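Long-range contacts in phenazine biosynthesis protein, PhzF family (Bacillus anthracis, PDB 3EDN), which is of unproven function but, as a PhzF-family protein with a diaminopimelate epimerase-like fold, probably acts as an isomerase-type enzyme related to those of phenazine biosynthesis: residues A[59-64]-A[75-80]; A[118-123]-A[284-289]; A[162-167]-A[230-235]; A[251-256]-A[267-272]. All coordinates share one frame; numbering follows the deposited sequence.

Contact 1: residues A[59-64]-A[75-80]; sequences IRMRYF and HGTVGT. With SO4 (sulfate ion), chain C; SO4 (sulfate ion), chain O.
Strand 59-64 and the first turns of helix 74-86 run at 128° to each other, their axes 9.9 Å apart at closest approach, so that side chains rather than backbones bridge the gap. Tyr63, with CG anti to its carbonyl carbon, extends its phenol obliquely across Thr77, and its OH donates to Thr77 OG1 at 2.7 Å. The same threonine oxygen is also hydrogen-bonded to Cys73 O, which fixes the buried phenol through the start of the helix. Selenomethionine Met61 bends at its last torsion (chi3 70°) and meets Thr80, one helical turn after Thr77, tip to tip, Met61 CE lying 3.5 Å from Thr80 OG1. That hydroxyl turns back to its own helix, donating to Gly76 O at 2.7 Å from above the carbonyl plane, while Thr80 N holds the same oxygen at 2.9 Å. Gly76 O also faces Met61 CE, at 4.0 Å. At the helix start, His75 N and ND1 converge on O1 of a sulfate, ND1 at 2.7 Å, with the imidazole in the crowded position (chi1 82°); the anion may mark a binding pocket. From the other face of the strand Arg62 NH2 grips a second sulfate, also bound by Glu34 N of the second subunit. Strand 59-64 lies between strands 48-52 and 95-100; Ser49 and Ile98 from these neighbours complete the packing under helix 74-86.

Contact 2: residues A[118-123]-A[284-289]; sequences FIKMRQ and DIAGTA
Arg122 leaves its strand with CG anti to the backbone N and then folds at chi2 (80°) and chi3 (49°), while Asp284 sets CG anti to its carbonyl carbon; together these turns bring Arg122 NE to 2.8 Å from Asp284 OD1. The two strands form an antiparallel pair in the diaminopimelate epimerase-like fold. In this cross-strand salt bridge the acceptor lies in the guanidinium plane, but NE meets the carboxylate from above, the two planes being 62° apart. The other carboxylate oxygen, Asp284 OD2, reaches Lys120 NZ through a water and is also held by Gln282 NE2. Ile119 with Gly287 and Met121 with Ile285 are the hydrogen-bonded pairs; the straightest bond, Ile119 N to Gly287 O, measures 2.9 Å. On the face of Met121 and Ile285 these side chains run side by side, CG to CG1 4.1 Å. The Gln123 amide, hydrogen-bonded to Thr160 OG1 and Gly230 O, crosses the isoleucine at about a right angle, NE2 3.5 Å from Ile285 CD1. At the far end Ala286 CB touches the edge of the Phe118 ring, and Thr288 CB sits over one face in a CH-pi contact, 4.0 Å from the ring centroid.

Contact 3: residues A[162-167]-A[230-235]; sequences NWTVIV and GTASGV. With SO4 (sulfate ion), chain F; SO4 (sulfate ion), chain C.
No direct hydrogen bond joins strand 163-168 to helix 230-244 here, although Trp163 N on one side (2.8 Å from sulfate O3) and the first two N-H groups of the helix on the other each hold a separate sulfate. Gly230 N reaches O2 of the helix-bound sulfate at 2.8 Å, nearly straight, and Thr231 N reaches O3 at 3.0 Å. His75 ND1 holds the same anion, and the positive end of the helix dipole would be expected to favour it. Such helix starts face the cleft between the two lobes in diaminopimelate epimerase-like folds, where this sulfate probably lies. Between the two ions, Asn162 CG is anti to its carbonyl carbon and ND2 comes to 3.3 Å from Thr231 CG2, while a water accepts from Asn162 N and donates weakly to Thr231 O. Deeper in, Thr164 CG2 rests against Ala232 CB and Val235 CG1, its OG1 bonded instead to Ser196 OG. Ile166 and Val235 overlap alongside, their tips running opposite ways, Ile166 CG1 to Val235 CG1 3.8 Å. The segments lie at 53°. Strand 163-168 is flanked by 156-159 and 196-201, and His198 of the latter extends the packing against Thr164 and Ala232.

Contact 4: residues A[251-256]-A[267-272]; sequences EMELIV and RVTVYV
Backbone hydrogen bonds come first in this beta hairpin: three hydrogen-bonded pairs, Met252 with Val272, Leu254 with Val270 and Val256 with Val268, each give two N-H...O bonds across antiparallel strands. The straightest, Val270 N to Leu254 O, is 2.8 Å long at 178° and runs almost along the C=O axis. In the non-hydrogen-bonded pairs CA-H groups approach carbonyls instead, as Glu253 CA does Val270 O at 3.2 Å. Apolar contacts fill the face of Leu254 and Val270, where paired side chains run abreast. Selenomethionine Met252, bent at chi2 (94°), brings SE over to Val272 CG2 at 3.7 Å; Leu254 CD2 leans on Val270 CB at 4.0 Å, and Val256 CG2 on Val268 CB at 3.9 Å. The other face is mixed, with Glu253, Thr269 and Tyr271 beside Ile255. There Glu253 runs alongside Tyr271, its carboxylate plane turned 64° from the ring and OE2 3.5 Å from Tyr271 CE1. A water donates to Glu253 OE1 and also bonds Tyr271 OH. Farther along, Ile255 CG2 packs against the aliphatic stem of Arg267, whose NH1 makes a salt bridge to Asp206. Helix 230-244 lies against the apolar face through Ser233, Tyr240 and Ala241; strand 211-216 flanks strand 251-258, and strand 282-298 flanks strand 266-273.

Overall arrangement
Along the chain contact 1 closes first; contact 2 then spans a long loop within which contact 3 and, after it, contact 4 are nested. Contact 1 lies about 20 Å from contact 3 and 21 Å from contact 4, centre to centre, and touches neither; contact 2 lies between and touches each of the other three. Met121 packs on helix 74-86, Gln123 bonds to the start of helix 230-244, and strand 282-298 pairs directly with strand 266-273, so the centres of contacts 2 and 4 are about 10 Å apart. Ser233 packs contact 3 onto contact 4. One sulfate joins contacts 1 and 3, consistent with the cleft between the lobes of epimerase-like folds.

Contact 1: residues A[59-64]-A[75-80]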
loop_
_atom_site.group_PDB
_atom_site.type_symbol
_atom_site.label_atom_id
_atom_site.label_comp_id
_atom_site.label_asym_id
_atom_site.label_seq_id
_atom_site.Cartn_x
_atom_site.Cartn_y
_atom_site.Cartn_z
ATOM N N ILE A 59 -11.876 10.351 -5.881
ATOM C CA ILE A 59 -10.509 9.850 -5.863
ATOM C C ILE A 59 -10.079 9.593 -4.436
ATOM O O ILE A 59 -10.766 9.988 -3.498
ATOM C CB ILE A 59 -9.497 10.823 -6.526
ATOM C CG1 ILE A 59 -9.340 12.100 -5.694
ATOM C CG2 ILE A 59 -9.920 11.176 -7.941
ATOM C CD1 ILE A 59 -8.126 12.948 -6.128
ATOM N N ARG A 60 -8.949 8.905 -4.289
ATOM C CA ARG A 60 -8.297 8.721 -3.006
ATOM C C ARG A 60 -6.908 9.345 -3.123
ATOM O O ARG A 60 -6.324 9.398 -4.210
ATOM C CB ARG A 60 -8.211 7.229 -2.670
ATOM C CG ARG A 60 -7.472 6.859 -1.398
ATOM C CD ARG A 60 -7.814 5.398 -1.016
ATOM N NE ARG A 60 -7.462 4.445 -2.079
ATOM C CZ ARG A 60 -6.362 3.692 -2.074
ATOM N NH1 ARG A 60 -5.507 3.754 -1.064
ATOM N NH2 ARG A 60 -6.118 2.862 -3.088
HETATM N N MSE A 61 -6.381 9.843 -2.012
HETATM C CA MSE A 61 -5.030 10.398 -2.022
HETATM C C MSE A 61 -4.275 9.892 -0.820
HETATM O O MSE A 61 -4.826 9.832 0.271
HETATM C CB MSE A 61 -5.070 11.922 -1.931
HETATM C CG MSE A 61 -5.303 12.628 -3.231
HETATM SE SE MSE A 61 -4.907 14.538 -3.048
HETATM C CE MSE A 61 -3.086 14.455 -2.889
ATOM N N ARG A 62 -3.006 9.549 -1.007
ATOM C CA ARG A 62 -2.123 9.303 0.128
ATOM C C ARG A 62 -0.997 10.325 0.082
ATOM O O ARG A 62 -0.577 10.758 -1.008
ATOM C CB ARG A 62 -1.605 7.859 0.130
ATOM C CG ARG A 62 -2.717 6.842 0.421
ATOM C CD ARG A 62 -2.229 5.395 0.331
ATOM N NE ARG A 62 -1.497 4.981 1.512
ATOM C CZ ARG A 62 -1.201 3.721 1.816
ATOM N NH1 ARG A 62 -1.583 2.714 1.013
ATOM N NH2 ARG A 62 -0.543 3.467 2.941
ATOM N N TYR A 63 -0.508 10.696 1.264
ATOM C CA TYR A 63 0.451 11.796 1.421
ATOM C C TYR A 63 1.680 11.280 2.167
ATOM O O TYR A 63 1.526 10.685 3.233
ATOM C CB TYR A 63 -0.179 12.892 2.270
ATOM C CG TYR A 63 -1.560 13.370 1.827
ATOM C CD1 TYR A 63 -1.708 14.361 0.839
ATOM C CD2 TYR A 63 -2.715 12.894 2.450
ATOM C CE1 TYR A 63 -2.959 14.817 0.478
ATOM C CE2 TYR A 63 -3.980 13.347 2.074
ATOM C CZ TYR A 63 -4.097 14.315 1.105
ATOM O OH TYR A 63 -5.344 14.786 0.734
ATOM N N PHE A 64 2.877 11.480 1.620
ATOM C CA PHE A 64 4.090 10.997 2.288
ATOM C C PHE A 64 5.156 12.070 2.380
ATOM O O PHE A 64 5.397 12.786 1.415
ATOM C CB PHE A 64 4.710 9.829 1.510
ATOM C CG PHE A 64 3.933 8.560 1.579
ATOM C CD1 PHE A 64 4.309 7.558 2.467
ATOM C CD2 PHE A 64 2.841 8.349 0.741
ATOM C CE1 PHE A 64 3.607 6.362 2.541
ATOM C CE2 PHE A 64 2.144 7.162 0.801
ATOM C CZ PHE A 64 2.526 6.163 1.708
ATOM N N HIS A 75 -1.400 21.604 1.522
ATOM C CA HIS A 75 -0.731 22.133 0.335
ATOM C C HIS A 75 -0.568 21.065 -0.754
ATOM O O HIS A 75 -0.628 21.373 -1.947
ATOM C CB HIS A 75 0.585 22.873 0.656
ATOM C CG HIS A 75 1.775 21.983 0.844
ATOM N ND1 HIS A 75 2.065 21.376 2.045
ATOM C CD2 HIS A 75 2.779 21.646 -0.005
ATOM C CE1 HIS A 75 3.187 20.685 1.923
ATOM N NE2 HIS A 75 3.632 20.826 0.686
ATOM N N GLY A 76 -0.398 19.812 -0.337
ATOM C CA GLY A 76 -0.299 18.705 -1.300
ATOM C C GLY A 76 -1.625 18.496 -2.006
ATOM O O GLY A 76 -1.676 18.223 -3.200
ATOM N N THR A 77 -2.716 18.656 -1.276
ATOM C CA THR A 77 -4.034 18.576 -1.886
ATOM C C THR A 77 -4.260 19.714 -2.877
ATOM O O THR A 77 -4.712 19.498 -4.002
ATOM C CB THR A 77 -5.126 18.558 -0.791
ATOM O OG1 THR A 77 -4.917 17.405 0.046
ATOM C CG2 THR A 77 -6.516 18.495 -1.400
ATOM N N VAL A 78 -3.939 20.934 -2.473
ATOM C CA VAL A 78 -4.029 22.058 -3.395
ATOM C C VAL A 78 -3.203 21.826 -4.669
ATOM O O VAL A 78 -3.728 21.950 -5.774
ATOM C CB VAL A 78 -3.616 23.379 -2.717
ATOM C CG1 VAL A 78 -3.352 24.494 -3.762
ATOM C CG2 VAL A 78 -4.676 23.806 -1.698
ATOM N N GLY A 79 -1.924 21.487 -4.517
ATOM C CA GLY A 79 -1.093 21.278 -5.695
ATOM C C GLY A 79 -1.596 20.137 -6.564
ATOM O O GLY A 79 -1.624 20.231 -7.802
ATOM N N THR A 80 -2.018 19.057 -5.922
ATOM C CA THR A 80 -2.408 17.846 -6.669
ATOM C C THR A 80 -3.719 18.038 -7.421
ATOM O O THR A 80 -3.817 17.718 -8.611
ATOM C CB THR A 80 -2.476 16.612 -5.759
ATOM O OG1 THR A 80 -1.188 16.386 -5.170
ATOM C CG2 THR A 80 -2.884 15.361 -6.535
HETATM S S SO4 C . 0.240 23.035 4.616
HETATM O O1 SO4 C . 0.115 21.749 3.936
HETATM O O2 SO4 C . 0.523 24.154 3.732
HETATM O O3 SO4 C . -0.922 23.255 5.419
HETATM O O4 SO4 C . 1.352 22.883 5.563
HETATM S S SO4 O . -1.389 0.653 5.103
HETATM O O1 SO4 O . -1.948 -0.559 4.516
HETATM O O2 SO4 O . -0.236 1.107 4.338
HETATM O O3 SO4 O . -2.416 1.688 5.142
HETATM O O4 SO4 O . -0.966 0.318 6.464
#

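Contact 2: residues A[118-123]-A[284-289]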
loop_
_atom_site.group_PDB
_atom_site.type_symbol
_atom_site.label_atom_id
_atom_site.label_comp_id
_atom_site.label_asym_id
_atom_site.label_seq_id
_atom_site.Cartn_x
_atom_site.Cartn_y
_atom_site.Cartn_z
ATOM N N PHE A 118 -8.479 27.864 -8.522
ATOM C CA PHE A 118 -8.259 27.804 -7.086
ATOM C C PHE A 118 -8.913 26.561 -6.506
ATOM O O PHE A 118 -9.998 26.166 -6.925
ATOM C CB PHE A 118 -8.863 29.061 -6.431
ATOM C CG PHE A 118 -7.881 30.177 -6.253
ATOM C CD1 PHE A 118 -7.278 30.796 -7.348
ATOM C CD2 PHE A 118 -7.522 30.585 -4.981
ATOM C CE1 PHE A 118 -6.345 31.820 -7.147
ATOM C CE2 PHE A 118 -6.614 31.594 -4.789
ATOM C CZ PHE A 118 -6.021 32.207 -5.862
ATOM N N ILE A 119 -8.239 25.949 -5.543
ATOM C CA ILE A 119 -8.708 24.732 -4.879
ATOM C C ILE A 119 -9.021 25.116 -3.436
ATOM O O ILE A 119 -8.139 25.621 -2.723
ATOM C CB ILE A 119 -7.607 23.652 -4.849
ATOM C CG1 ILE A 119 -7.056 23.405 -6.262
ATOM C CG2 ILE A 119 -8.116 22.377 -4.213
ATOM C CD1 ILE A 119 -8.107 23.126 -7.319
ATOM N N LYS A 120 -10.254 24.846 -3.007
ATOM C CA LYS A 120 -10.763 25.326 -1.718
ATOM C C LYS A 120 -11.105 24.141 -0.833
ATOM O O LYS A 120 -11.717 23.177 -1.289
ATOM C CB LYS A 120 -12.001 26.193 -1.948
ATOM C CG LYS A 120 -12.589 26.828 -0.695
ATOM C CD LYS A 120 -13.775 27.722 -1.091
ATOM C CE LYS A 120 -14.477 28.305 0.120
ATOM N NZ LYS A 120 -15.687 29.090 -0.303
HETATM N N MSE A 121 -10.723 24.201 0.437
HETATM C CA MSE A 121 -11.012 23.100 1.352
HETATM C C MSE A 121 -11.364 23.641 2.728
HETATM O O MSE A 121 -11.033 24.776 3.055
HETATM C CB MSE A 121 -9.839 22.122 1.442
HETATM C CG MSE A 121 -8.549 22.710 1.946
HETATM SE SE MSE A 121 -6.975 21.692 1.297
HETATM C CE MSE A 121 -7.398 21.758 -0.593
ATOM N N ARG A 122 -12.057 22.821 3.513
ATOM C CA ARG A 122 -12.470 23.182 4.867
ATOM C C ARG A 122 -11.408 22.797 5.881
ATOM O O ARG A 122 -10.835 21.702 5.811
ATOM C CB ARG A 122 -13.773 22.456 5.215
ATOM C CG ARG A 122 -14.274 22.655 6.649
ATOM C CD ARG A 122 -15.001 23.992 6.827
ATOM N NE ARG A 122 -16.005 24.197 5.784
ATOM C CZ ARG A 122 -17.210 23.631 5.772
ATOM N NH1 ARG A 122 -17.591 22.831 6.762
ATOM N NH2 ARG A 122 -18.047 23.876 4.770
ATOM N N GLN A 123 -11.164 23.676 6.849
ATOM C CA GLN A 123 -10.285 23.322 7.960
ATOM C C GLN A 123 -11.122 23.052 9.206
ATOM O O GLN A 123 -12.329 23.238 9.202
ATOM C CB GLN A 123 -9.278 24.438 8.213
ATOM C CG GLN A 123 -8.274 24.550 7.057
ATOM C CD GLN A 123 -7.160 25.529 7.334
ATOM O OE1 GLN A 123 -7.282 26.376 8.213
ATOM N NE2 GLN A 123 -6.078 25.442 6.548
ATOM N N ASP A 284 -12.402 28.133 5.793
ATOM C CA ASP A 284 -11.927 27.470 4.576
ATOM C C ASP A 284 -10.666 28.163 4.080
ATOM O O ASP A 284 -10.464 29.356 4.282
ATOM C CB ASP A 284 -12.974 27.556 3.462
ATOM C CG ASP A 284 -14.337 26.995 3.879
ATOM O OD1 ASP A 284 -14.467 25.767 4.037
ATOM O OD2 ASP A 284 -15.303 27.785 4.022
ATOM N N ILE A 285 -9.818 27.437 3.374
ATOM C CA ILE A 285 -8.739 28.105 2.662
ATOM C C ILE A 285 -8.758 27.692 1.202
ATOM O O ILE A 285 -9.321 26.642 0.835
ATOM C CB ILE A 285 -7.343 27.812 3.272
ATOM C CG1 ILE A 285 -6.977 26.331 3.127
ATOM C CG2 ILE A 285 -7.303 28.241 4.743
ATOM C CD1 ILE A 285 -5.474 26.054 3.160
ATOM N N ALA A 286 -8.163 28.533 0.365
ATOM C CA ALA A 286 -8.038 28.215 -1.051
ATOM C C ALA A 286 -6.709 28.713 -1.564
ATOM O O ALA A 286 -6.191 29.734 -1.111
ATOM C CB ALA A 286 -9.173 28.838 -1.853
ATOM N N GLY A 287 -6.171 28.013 -2.555
ATOM C CA GLY A 287 -4.954 28.472 -3.164
ATOM C C GLY A 287 -4.934 28.045 -4.610
ATOM O O GLY A 287 -5.670 27.135 -5.026
ATOM N N THR A 288 -4.113 28.732 -5.384
ATOM C CA THR A 288 -3.794 28.253 -6.709
ATOM C C THR A 288 -2.456 27.522 -6.621
ATOM O O THR A 288 -1.898 27.356 -5.531
ATOM C CB THR A 288 -3.788 29.386 -7.774
ATOM O OG1 THR A 288 -3.791 28.801 -9.091
ATOM C CG2 THR A 288 -2.583 30.297 -7.609
ATOM N N ALA A 289 -1.960 27.052 -7.760
ATOM C CA ALA A 289 -0.672 26.348 -7.807
ATOM C C ALA A 289 -0.101 26.496 -9.201
ATOM O O ALA A 289 -0.742 27.045 -10.103
ATOM C CB ALA A 289 -0.842 24.868 -7.453
HETATM O O HOH W 1 -16.492 29.510 2.323
#

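Contact 3: residues A[162-167]-A[230-235]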
loop_
_atom_site.group_PDB
_atom_site.type_symbol
_atom_site.label_atom_id
_atom_site.label_comp_id
_atom_site.label_asym_id
_atom_site.label_seq_id
_atom_site.Cartn_x
_atom_site.Cartn_y
_atom_site.Cartn_z
ATOM N N ASN A 162 -3.636 22.316 13.355
ATOM C CA ASN A 162 -2.315 22.225 13.990
ATOM C C ASN A 162 -2.053 23.471 14.814
ATOM O O ASN A 162 -2.460 24.560 14.425
ATOM C CB ASN A 162 -1.241 22.073 12.913
ATOM C CG ASN A 162 -1.393 20.775 12.141
ATOM O OD1 ASN A 162 -0.900 19.730 12.566
ATOM N ND2 ASN A 162 -2.107 20.827 11.031
ATOM N N TRP A 163 -1.371 23.324 15.947
ATOM C CA TRP A 163 -1.146 24.454 16.842
ATOM C C TRP A 163 0.051 25.295 16.428
ATOM O O TRP A 163 1.165 24.778 16.263
ATOM C CB TRP A 163 -0.954 23.981 18.291
ATOM C CG TRP A 163 -2.232 23.559 18.971
ATOM C CD1 TRP A 163 -2.658 22.280 19.210
ATOM C CD2 TRP A 163 -3.252 24.426 19.490
ATOM N NE1 TRP A 163 -3.884 22.297 19.831
ATOM C CE2 TRP A 163 -4.264 23.602 20.031
ATOM C CE3 TRP A 163 -3.405 25.823 19.551
ATOM C CZ2 TRP A 163 -5.414 24.122 20.615
ATOM C CZ3 TRP A 163 -4.549 26.343 20.141
ATOM C CH2 TRP A 163 -5.539 25.490 20.667
ATOM N N THR A 164 -0.187 26.599 16.278
ATOM C CA THR A 164 0.883 27.573 16.029
ATOM C C THR A 164 0.694 28.766 16.980
ATOM O O THR A 164 -0.385 28.946 17.531
ATOM C CB THR A 164 0.895 28.018 14.543
ATOM O OG1 THR A 164 2.154 28.612 14.225
ATOM C CG2 THR A 164 -0.254 28.992 14.236
ATOM N N VAL A 165 1.741 29.554 17.183
ATOM C CA VAL A 165 1.635 30.768 18.000
ATOM C C VAL A 165 1.623 31.970 17.074
ATOM O O VAL A 165 2.596 32.215 16.340
ATOM C CB VAL A 165 2.808 30.922 19.013
ATOM C CG1 VAL A 165 2.539 32.081 19.964
ATOM C CG2 VAL A 165 3.005 29.637 19.820
ATOM N N ILE A 166 0.516 32.711 17.094
ATOM C CA ILE A 166 0.425 33.946 16.343
ATOM C C ILE A 166 1.092 35.048 17.180
ATOM O O ILE A 166 0.617 35.362 18.274
ATOM C CB ILE A 166 -1.054 34.318 16.075
ATOM C CG1 ILE A 166 -1.770 33.233 15.233
ATOM C CG2 ILE A 166 -1.151 35.682 15.404
ATOM C CD1 ILE A 166 -1.115 32.992 13.848
ATOM N N VAL A 167 2.185 35.611 16.668
ATOM C CA VAL A 167 2.975 36.631 17.354
ATOM C C VAL A 167 2.967 37.945 16.548
ATOM O O VAL A 167 3.742 38.102 15.589
ATOM C CB VAL A 167 4.434 36.167 17.520
ATOM C CG1 VAL A 167 5.235 37.198 18.322
ATOM C CG2 VAL A 167 4.484 34.814 18.213
ATOM N N GLY A 230 -0.536 26.507 4.777
ATOM C CA GLY A 230 -1.993 26.610 4.702
ATOM C C GLY A 230 -2.663 26.503 6.061
ATOM O O GLY A 230 -3.615 27.224 6.342
ATOM N N THR A 231 -2.191 25.582 6.895
ATOM C CA THR A 231 -2.754 25.428 8.247
ATOM C C THR A 231 -2.680 26.759 9.031
ATOM O O THR A 231 -3.697 27.257 9.563
ATOM C CB THR A 231 -2.023 24.311 9.037
ATOM O OG1 THR A 231 -0.602 24.504 8.990
ATOM C CG2 THR A 231 -2.392 22.957 8.483
ATOM N N ALA A 232 -1.482 27.340 9.102
ATOM C CA ALA A 232 -1.298 28.577 9.863
ATOM C C ALA A 232 -2.075 29.731 9.252
ATOM O O ALA A 232 -2.548 30.614 9.958
ATOM C CB ALA A 232 0.201 28.922 9.976
ATOM N N SER A 233 -2.231 29.708 7.935
ATOM C CA SER A 233 -2.976 30.756 7.254
ATOM C C SER A 233 -4.418 30.757 7.711
ATOM O O SER A 233 -5.011 31.823 7.916
ATOM C CB SER A 233 -2.949 30.527 5.747
ATOM O OG SER A 233 -1.619 30.613 5.277
ATOM N N GLY A 234 -4.989 29.564 7.858
ATOM C CA GLY A 234 -6.358 29.454 8.357
ATOM C C GLY A 234 -6.483 30.057 9.749
ATOM O O GLY A 234 -7.457 30.779 10.054
ATOM N N VAL A 235 -5.510 29.763 10.613
ATOM C CA VAL A 235 -5.468 30.379 11.943
ATOM C C VAL A 235 -5.385 31.898 11.842
ATOM O O VAL A 235 -6.099 32.594 12.562
ATOM C CB VAL A 235 -4.320 29.811 12.792
ATOM C CG1 VAL A 235 -4.236 30.522 14.149
ATOM C CG2 VAL A 235 -4.530 28.314 12.977
HETATM S S SO4 F . -0.003 19.732 16.187
HETATM O O1 SO4 F . -0.577 18.408 15.951
HETATM O O2 SO4 F . 0.573 20.240 14.952
HETATM O O3 SO4 F . -1.006 20.617 16.735
HETATM O O4 SO4 F . 1.060 19.637 17.179
HETATM S S SO4 C . 0.240 23.035 4.616
HETATM O O1 SO4 C . 0.115 21.749 3.936
HETATM O O2 SO4 C . 0.523 24.154 3.732
HETATM O O3 SO4 C . -0.922 23.255 5.419
HETATM O O4 SO4 C . 1.352 22.883 5.563
HETATM O O HOH W 2 -4.144 25.072 11.787
#

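Contact 4: residues A[251-256]-A[267-272]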
loop_
_atom_site.group_PDB
_atom_site.type_symbol
_atom_site.label_atom_id
_atom_site.label_comp_id
_atom_site.label_asym_id
_atom_site.label_seq_id
_atom_site.Cartn_x
_atom_site.Cartn_y
_atom_site.Cartn_z
ATOM N N GLU A 251 -20.051 36.360 6.131
ATOM C CA GLU A 251 -18.901 35.830 5.403
ATOM C C GLU A 251 -17.923 36.943 5.109
ATOM O O GLU A 251 -18.302 38.049 4.742
ATOM C CB GLU A 251 -19.362 35.194 4.074
ATOM C CG GLU A 251 -20.210 36.146 3.187
ATOM C CD GLU A 251 -20.801 35.500 1.936
ATOM O OE1 GLU A 251 -20.772 34.259 1.802
ATOM O OE2 GLU A 251 -21.312 36.257 1.078
HETATM N N MSE A 252 -16.638 36.643 5.251
HETATM C CA MSE A 252 -15.615 37.572 4.835
HETATM C C MSE A 252 -14.449 36.754 4.305
HETATM O O MSE A 252 -14.348 35.566 4.577
HETATM C CB MSE A 252 -15.193 38.426 6.020
HETATM C CG MSE A 252 -14.617 37.602 7.132
HETATM SE SE MSE A 252 -12.698 37.552 6.956
HETATM C CE MSE A 252 -12.413 38.986 8.220
ATOM N N GLU A 253 -13.601 37.378 3.509
ATOM C CA GLU A 253 -12.395 36.689 3.093
ATOM C C GLU A 253 -11.215 37.630 3.134
ATOM O O GLU A 253 -11.372 38.853 3.074
ATOM C CB GLU A 253 -12.554 36.050 1.712
ATOM C CG GLU A 253 -12.329 36.950 0.527
ATOM C CD GLU A 253 -12.675 36.230 -0.771
ATOM O OE1 GLU A 253 -11.752 35.963 -1.575
ATOM O OE2 GLU A 253 -13.866 35.879 -0.958
ATOM N N LEU A 254 -10.031 37.053 3.273
ATOM C CA LEU A 254 -8.818 37.832 3.210
ATOM C C LEU A 254 -7.731 36.998 2.567
ATOM O O LEU A 254 -7.847 35.782 2.494
ATOM C CB LEU A 254 -8.380 38.249 4.614
ATOM C CG LEU A 254 -7.877 37.152 5.558
ATOM C CD1 LEU A 254 -6.816 37.719 6.510
ATOM C CD2 LEU A 254 -9.007 36.471 6.312
ATOM N N ILE A 255 -6.683 37.660 2.108
ATOM C CA ILE A 255 -5.535 36.953 1.552
ATOM C C ILE A 255 -4.391 37.217 2.504
ATOM O O ILE A 255 -4.189 38.359 2.948
ATOM C CB ILE A 255 -5.166 37.413 0.122
ATOM C CG1 ILE A 255 -6.366 37.235 -0.819
ATOM C CG2 ILE A 255 -4.016 36.581 -0.408
ATOM C CD1 ILE A 255 -6.147 37.771 -2.241
ATOM N N VAL A 256 -3.661 36.155 2.836
ATOM C CA VAL A 256 -2.445 36.271 3.607
ATOM C C VAL A 256 -1.267 35.908 2.718
ATOM O O VAL A 256 -1.424 35.145 1.753
ATOM C CB VAL A 256 -2.477 35.402 4.894
ATOM C CG1 VAL A 256 -3.715 35.735 5.712
ATOM C CG2 VAL A 256 -2.480 33.927 4.569
ATOM N N ARG A 267 0.659 32.995 -1.380
ATOM C CA ARG A 267 -0.592 33.618 -0.962
ATOM C C ARG A 267 -1.616 32.532 -0.680
ATOM O O ARG A 267 -1.720 31.547 -1.407
ATOM C CB ARG A 267 -1.111 34.603 -2.012
ATOM C CG ARG A 267 -0.303 35.894 -2.082
ATOM C CD ARG A 267 -1.001 36.972 -2.903
ATOM N NE ARG A 267 -1.153 36.607 -4.313
ATOM C CZ ARG A 267 -0.242 36.844 -5.258
ATOM N NH1 ARG A 267 0.899 37.452 -4.951
ATOM N NH2 ARG A 267 -0.474 36.478 -6.516
ATOM N N VAL A 268 -2.345 32.708 0.409
ATOM C CA VAL A 268 -3.441 31.825 0.759
ATOM C C VAL A 268 -4.689 32.665 0.963
ATOM O O VAL A 268 -4.659 33.673 1.677
ATOM C CB VAL A 268 -3.161 31.025 2.023
ATOM C CG1 VAL A 268 -4.290 30.026 2.277
ATOM C CG2 VAL A 268 -1.833 30.313 1.897
ATOM N N THR A 269 -5.777 32.279 0.302
ATOM C CA THR A 269 -7.064 32.930 0.551
ATOM C C THR A 269 -7.788 32.232 1.693
ATOM O O THR A 269 -7.901 31.011 1.708
ATOM C CB THR A 269 -7.908 32.957 -0.733
ATOM O OG1 THR A 269 -7.181 33.677 -1.741
ATOM C CG2 THR A 269 -9.254 33.652 -0.493
ATOM N N VAL A 270 -8.251 33.014 2.664
ATOM C CA VAL A 270 -8.942 32.465 3.829
ATOM C C VAL A 270 -10.364 32.978 3.887
ATOM O O VAL A 270 -10.573 34.193 3.829
ATOM C CB VAL A 270 -8.201 32.767 5.146
ATOM C CG1 VAL A 270 -8.869 32.006 6.314
ATOM C CG2 VAL A 270 -6.709 32.409 5.011
ATOM N N TYR A 271 -11.317 32.056 3.975
ATOM C CA TYR A 271 -12.737 32.407 4.065
ATOM C C TYR A 271 -13.226 32.144 5.480
ATOM O O TYR A 271 -13.024 31.049 6.032
ATOM C CB TYR A 271 -13.566 31.564 3.094
ATOM C CG TYR A 271 -13.054 31.591 1.679
ATOM C CD1 TYR A 271 -13.653 32.391 0.726
ATOM C CD2 TYR A 271 -11.946 30.825 1.306
ATOM C CE1 TYR A 271 -13.168 32.428 -0.586
ATOM C CE2 TYR A 271 -11.467 30.856 0.027
ATOM C CZ TYR A 271 -12.078 31.647 -0.914
ATOM O OH TYR A 271 -11.581 31.663 -2.206
ATOM N N VAL A 272 -13.846 33.158 6.081
ATOM C CA VAL A 272 -14.323 33.049 7.454
ATOM C C VAL A 272 -15.831 33.218 7.419
ATOM O O VAL A 272 -16.326 34.225 6.910
ATOM C CB VAL A 272 -13.723 34.136 8.343
ATOM C CG1 VAL A 272 -14.133 33.902 9.798
ATOM C CG2 VAL A 272 -12.206 34.141 8.220
HETATM O O HOH W 3 -12.474 33.851 -3.218
#